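Local coordinates for protein pyridoxine 4-oxidase (PDB 4HA6) that oxidises the 4-hydroxymethyl group of pyridoxine with molecular oxygen, as an FAD-dependent member of the glucose-methanol-choline oxidoreductase family, at residues Ala12-Ala17 with Ala198-Ala203. Numbering follows the deposited sequence.
Sequences AGSLLA and AWLTKA. With FAD (flavin-adenine dinucleotide), chain B.
One face of the Trp-199 indole lies against Leu-15, whose CG sits 3.6 Å above the ring plane, displaced from the ring centre. CD1 of Leu-15 makes a CH-pi contact over the six-membered ring, 3.8 Å from its centroid and 27° off the normal. The same methyl comes within 3.4 Å of CZ2 of Trp-199. The two side chains run side by side in the same direction: CG of Leu-15 is anti to its backbone N (chi1 -171°), which lays the isobutyl group along the indole. Pro-140 also touches the Trp-199 side chain.

Leu-200, the centre of an inverse gamma turn, puts its methyls on Ser-14 and Ala-17, before and after Leu-15 on helix 11-20. Its CD1 packs against Ser-14, 3.7 Å from OG, while CD2 reaches CB of Ala-17 at 4.0 Å; Leu-30 on strand 28-31 of the parallel sheet touches both Leu-200 and Ala-17. The Ser-14 hydroxyl is hydrogen-bonded to the carbonyl O of Gly-10, just before the helix begins, which gives this buried polar group a partner.

An alanine in place of Trp-199 would remove the ring lying on Leu-15 and would probably loosen the packing of helix 195-199 on helix 11-20.

No hydrogen bond crosses between 12-17 and 198-203, so apolar packing carries the contact. The polar work falls to the start of the Rossmann-type helix, where Ala-12 N donates to O1P of FAD at 3.1 Å, nearly straight at 165°; Trp-199 and Leu-200 pack on this helix through its side chains and its backbone at Ser-14 and Leu-15.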
ATOM      1  N   ALA A  12      -2.305   4.304   9.079  1.00  2.21           N
ATOM      2  CA  ALA A  12      -3.286   3.803  10.046  1.00  6.27           C
ATOM      3  C   ALA A  12      -3.104   4.418  11.435  1.00  6.27           C
ATOM      4  O   ALA A  12      -4.084   4.735  12.130  1.00  4.51           O
ATOM      5  CB  ALA A  12      -3.178   2.285  10.149  1.00  5.54           C
ATOM      6  N   GLY A  13      -1.844   4.538  11.862  1.00  7.56           N
ATOM      7  CA  GLY A  13      -1.534   5.117  13.159  1.00  3.69           C
ATOM      8  C   GLY A  13      -1.941   6.580  13.262  1.00  4.59           C
ATOM      9  O   GLY A  13      -2.458   7.001  14.290  1.00  6.97           O
ATOM     10  N   SER A  14      -1.691   7.366  12.215  1.00  4.92           N
ATOM     11  CA  SER A  14      -2.034   8.793  12.269  1.00  3.67           C
ATOM     12  C   SER A  14      -3.542   8.958  12.422  1.00 12.03           C
ATOM     13  O   SER A  14      -3.997   9.748  13.255  1.00  9.30           O
ATOM     14  CB  SER A  14      -1.544   9.524  11.020  1.00  6.60           C
ATOM     15  OG  SER A  14      -0.136   9.487  10.931  1.00 12.56           O
ATOM     16  N   LEU A  15      -4.305   8.178  11.646  1.00  7.55           N
ATOM     17  CA  LEU A  15      -5.772   8.189  11.713  1.00 11.62           C
ATOM     18  C   LEU A  15      -6.286   7.792  13.088  1.00 11.01           C
ATOM     19  O   LEU A  15      -7.274   8.350  13.583  1.00 11.01           O
ATOM     20  CB  LEU A  15      -6.379   7.244  10.660  1.00  7.65           C
ATOM     21  CG  LEU A  15      -7.903   7.273  10.446  1.00  5.45           C
ATOM     22  CD1 LEU A  15      -8.233   6.851   8.999  1.00  9.44           C
ATOM     23  CD2 LEU A  15      -8.680   6.398  11.448  1.00  6.67           C
ATOM     24  N   LEU A  16      -5.648   6.794  13.682  1.00  7.96           N
ATOM     25  CA  LEU A  16      -6.107   6.266  14.963  1.00  8.01           C
ATOM     26  C   LEU A  16      -5.813   7.226  16.104  1.00  6.33           C
ATOM     27  O   LEU A  16      -6.677   7.482  16.942  1.00  8.41           O
ATOM     28  CB  LEU A  16      -5.481   4.892  15.248  1.00  5.11           C
ATOM     29  CG  LEU A  16      -6.182   3.701  14.588  1.00  9.68           C
ATOM     30  CD1 LEU A  16      -5.564   2.388  15.055  1.00  9.13           C
ATOM     31  CD2 LEU A  16      -7.659   3.719  14.890  1.00  5.31           C
ATOM     32  N   ALA A  17      -4.583   7.732  16.151  1.00  5.62           N
ATOM     33  CA  ALA A  17      -4.214   8.746  17.139  1.00 10.16           C
ATOM     34  C   ALA A  17      -5.266   9.871  17.203  1.00 11.11           C
ATOM     35  O   ALA A  17      -5.715  10.259  18.286  1.00 11.06           O
ATOM     36  CB  ALA A  17      -2.846   9.309  16.818  1.00 10.81           C
ATOM     37  N   ALA A 198      -3.816  15.108   7.304  1.00  8.08           N
ATOM     38  CA  ALA A 198      -5.275  15.050   7.376  1.00 12.52           C
ATOM     39  C   ALA A 198      -5.781  14.827   8.802  1.00 11.25           C
ATOM     40  O   ALA A 198      -6.775  15.414   9.209  1.00 12.39           O
ATOM     41  CB  ALA A 198      -5.797  13.954   6.437  1.00  6.81           C
ATOM     42  N   TRP A 199      -5.111  13.968   9.564  1.00 12.44           N
ATOM     43  CA  TRP A 199      -5.655  13.598  10.864  1.00  7.76           C
ATOM     44  C   TRP A 199      -4.934  14.222  12.043  1.00  9.32           C
ATOM     45  O   TRP A 199      -5.578  14.608  13.025  1.00 13.46           O
ATOM     46  CB  TRP A 199      -5.731  12.079  11.021  1.00  7.44           C
ATOM     47  CG  TRP A 199      -6.913  11.488  10.317  1.00  7.26           C
ATOM     48  CD1 TRP A 199      -8.200  11.378  10.792  1.00  7.39           C
ATOM     49  CD2 TRP A 199      -6.916  10.916   9.008  1.00  6.40           C
ATOM     50  NE1 TRP A 199      -8.998  10.771   9.839  1.00  6.28           N
ATOM     51  CE2 TRP A 199      -8.233  10.486   8.735  1.00  6.51           C
ATOM     52  CE3 TRP A 199      -5.933  10.740   8.029  1.00  7.83           C
ATOM     53  CZ2 TRP A 199      -8.588   9.895   7.518  1.00 12.70           C
ATOM     54  CZ3 TRP A 199      -6.283  10.133   6.831  1.00 10.90           C
ATOM     55  CH2 TRP A 199      -7.596   9.716   6.588  1.00  9.78           C
ATOM     56  N   LEU A 200      -3.607  14.313  11.955  1.00  4.31           N
ATOM     57  CA  LEU A 200      -2.825  14.935  13.023  1.00 10.94           C
ATOM     58  C   LEU A 200      -2.700  16.449  12.800  1.00  8.05           C
ATOM     59  O   LEU A 200      -1.606  16.972  12.604  1.00 12.46           O
ATOM     60  CB  LEU A 200      -1.455  14.257  13.157  1.00  9.38           C
ATOM     61  CG  LEU A 200      -1.583  12.805  13.625  1.00  7.76           C
ATOM     62  CD1 LEU A 200      -0.248  12.062  13.615  1.00  9.24           C
ATOM     63  CD2 LEU A 200      -2.193  12.780  15.014  1.00 11.60           C
ATOM     64  N   THR A 201      -3.841  17.138  12.813  1.00 14.65           N
ATOM     65  CA  THR A 201      -3.888  18.594  12.659  1.00 15.88           C
ATOM     66  C   THR A 201      -3.357  19.265  13.930  1.00 15.62           C
ATOM     67  O   THR A 201      -3.118  18.589  14.941  1.00  9.98           O
ATOM     68  CB  THR A 201      -5.334  19.070  12.424  1.00 18.56           C
ATOM     69  OG1 THR A 201      -6.100  18.903  13.625  1.00 21.84           O
ATOM     70  CG2 THR A 201      -5.991  18.263  11.314  1.00 12.55           C
ATOM     71  N   LYS A 202      -3.162  20.585  13.876  1.00 19.60           N
ATOM     72  CA  LYS A 202      -2.692  21.346  15.038  1.00 21.84           C
ATOM     73  C   LYS A 202      -3.649  21.171  16.203  1.00 15.65           C
ATOM     74  O   LYS A 202      -3.231  20.955  17.340  1.00 17.98           O
ATOM     75  CB  LYS A 202      -2.565  22.838  14.711  1.00 33.40           C
ATOM     76  CG  LYS A 202      -1.294  23.217  13.965  1.00 29.82           C
ATOM     77  CD  LYS A 202      -0.647  24.464  14.573  1.00 40.31           C
ATOM     78  CE  LYS A 202      -1.611  25.641  14.616  1.00 37.19           C
ATOM     79  NZ  LYS A 202      -1.141  26.727  15.528  1.00 51.72           N
ATOM     80  N   ALA A 203      -4.939  21.248  15.902  1.00 15.27           N
ATOM     81  CA  ALA A 203      -5.974  21.066  16.914  1.00 23.75           C
ATOM     82  C   ALA A 203      -5.903  19.692  17.578  1.00 19.10           C
ATOM     83  O   ALA A 203      -5.810  19.603  18.799  1.00 19.50           O
ATOM     84  CB  ALA A 203      -7.339  21.286  16.307  1.00 22.10           C
TER
HETATM   85  PA  FAD B 601       2.922   2.692   7.253  1.00  5.73           P
HETATM   86  O1A FAD B 601       2.151   3.886   6.706  1.00 11.80           O
HETATM   87  O2A FAD B 601       4.154   2.235   6.523  1.00 14.87           O
HETATM   88  O5B FAD B 601       3.299   3.041   8.787  1.00 10.88           O
HETATM   89  C5B FAD B 601       4.214   2.296   9.584  1.00  9.36           C
HETATM   90  C4B FAD B 601       4.754   3.288  10.604  1.00  7.48           C
HETATM   91  O4B FAD B 601       5.162   2.640  11.814  1.00  9.63           O
HETATM   92  C3B FAD B 601       5.979   4.011  10.060  1.00 14.77           C
HETATM   93  O3B FAD B 601       5.798   5.405  10.361  1.00  7.86           O
HETATM   94  C2B FAD B 601       7.155   3.420  10.834  1.00  9.88           C
HETATM   95  O2B FAD B 601       8.213   4.381  11.003  1.00 13.44           O
HETATM   96  C1B FAD B 601       6.509   3.019  12.157  1.00  9.52           C
HETATM   97  N9A FAD B 601       7.138   1.853  12.846  1.00  6.29           N
HETATM   98  C8A FAD B 601       7.541   0.696  12.276  1.00  7.45           C
HETATM   99  N7A FAD B 601       8.046  -0.146  13.219  1.00  6.62           N
HETATM  100  C5A FAD B 601       7.965   0.467  14.423  1.00  8.04           C
HETATM  101  C6A FAD B 601       8.316   0.129  15.827  1.00  9.04           C
HETATM  102  N6A FAD B 601       8.871  -1.083  16.147  1.00  5.51           N
HETATM  103  N1A FAD B 601       8.060   1.066  16.784  1.00 12.05           N
HETATM  104  C2A FAD B 601       7.503   2.259  16.486  1.00 11.02           C
HETATM  105  N3A FAD B 601       7.160   2.616  15.228  1.00 10.89           N
HETATM  106  C4A FAD B 601       7.360   1.782  14.168  1.00  7.67           C
HETATM  107  N1  FAD B 601      -0.680   3.477  -1.742  1.00  3.53           N
HETATM  108  C2  FAD B 601      -1.686   4.017  -2.454  1.00  5.81           C
HETATM  109  O2  FAD B 601      -2.858   3.667  -2.189  1.00  5.95           O
HETATM  110  N3  FAD B 601      -1.477   4.892  -3.456  1.00  6.79           N
HETATM  111  C4  FAD B 601      -0.245   5.305  -3.802  1.00 17.18           C
HETATM  112  O4  FAD B 601      -0.065   6.114  -4.750  1.00 23.04           O
HETATM  113  C4X FAD B 601       0.914   4.756  -3.063  1.00 13.55           C
HETATM  114  N5  FAD B 601       2.184   5.103  -3.354  1.00 19.64           N
HETATM  115  C5X FAD B 601       3.226   4.598  -2.647  1.00 22.62           C
HETATM  116  C6  FAD B 601       4.534   4.972  -2.951  1.00 21.04           C
HETATM  117  C7  FAD B 601       5.602   4.460  -2.221  1.00 21.08           C
HETATM  118  C7M FAD B 601       7.011   4.877  -2.561  1.00 14.12           C
HETATM  119  C8  FAD B 601       5.348   3.507  -1.105  1.00 18.15           C
HETATM  120  C8M FAD B 601       6.507   2.951  -0.321  1.00 13.74           C
HETATM  121  C9  FAD B 601       4.044   3.128  -0.789  1.00  9.98           C
HETATM  122  C9A FAD B 601       2.980   3.640  -1.533  1.00 12.21           C
HETATM  123  N10 FAD B 601       1.661   3.262  -1.228  1.00 10.91           N
HETATM  124  C10 FAD B 601       0.608   3.803  -1.979  1.00  8.81           C
HETATM  125  C1' FAD B 601       1.398   2.310  -0.142  1.00 10.97           C
HETATM  126  C2' FAD B 601       0.837   2.973   1.106  1.00 10.50           C
HETATM  127  O2' FAD B 601       1.590   4.156   1.417  1.00 13.30           O
HETATM  128  C3' FAD B 601       0.949   1.952   2.240  1.00  9.79           C
HETATM  129  O3' FAD B 601       0.337   0.725   1.807  1.00  5.53           O
HETATM  130  C4' FAD B 601       0.279   2.451   3.508  1.00 10.95           C
HETATM  131  O4' FAD B 601       0.881   3.707   3.865  1.00 14.26           O
HETATM  132  C5' FAD B 601       0.412   1.436   4.649  1.00  6.90           C
HETATM  133  O5' FAD B 601       0.170   2.115   5.879  1.00 11.88           O
HETATM  134  P   FAD B 601       0.383   1.343   7.265  1.00 12.17           P
HETATM  135  O1P FAD B 601      -0.288   2.103   8.402  1.00  8.76           O
HETATM  136  O2P FAD B 601       0.075  -0.128   7.076  1.00  5.02           O
HETATM  137  O3P FAD B 601       1.976   1.411   7.439  1.00  7.05           O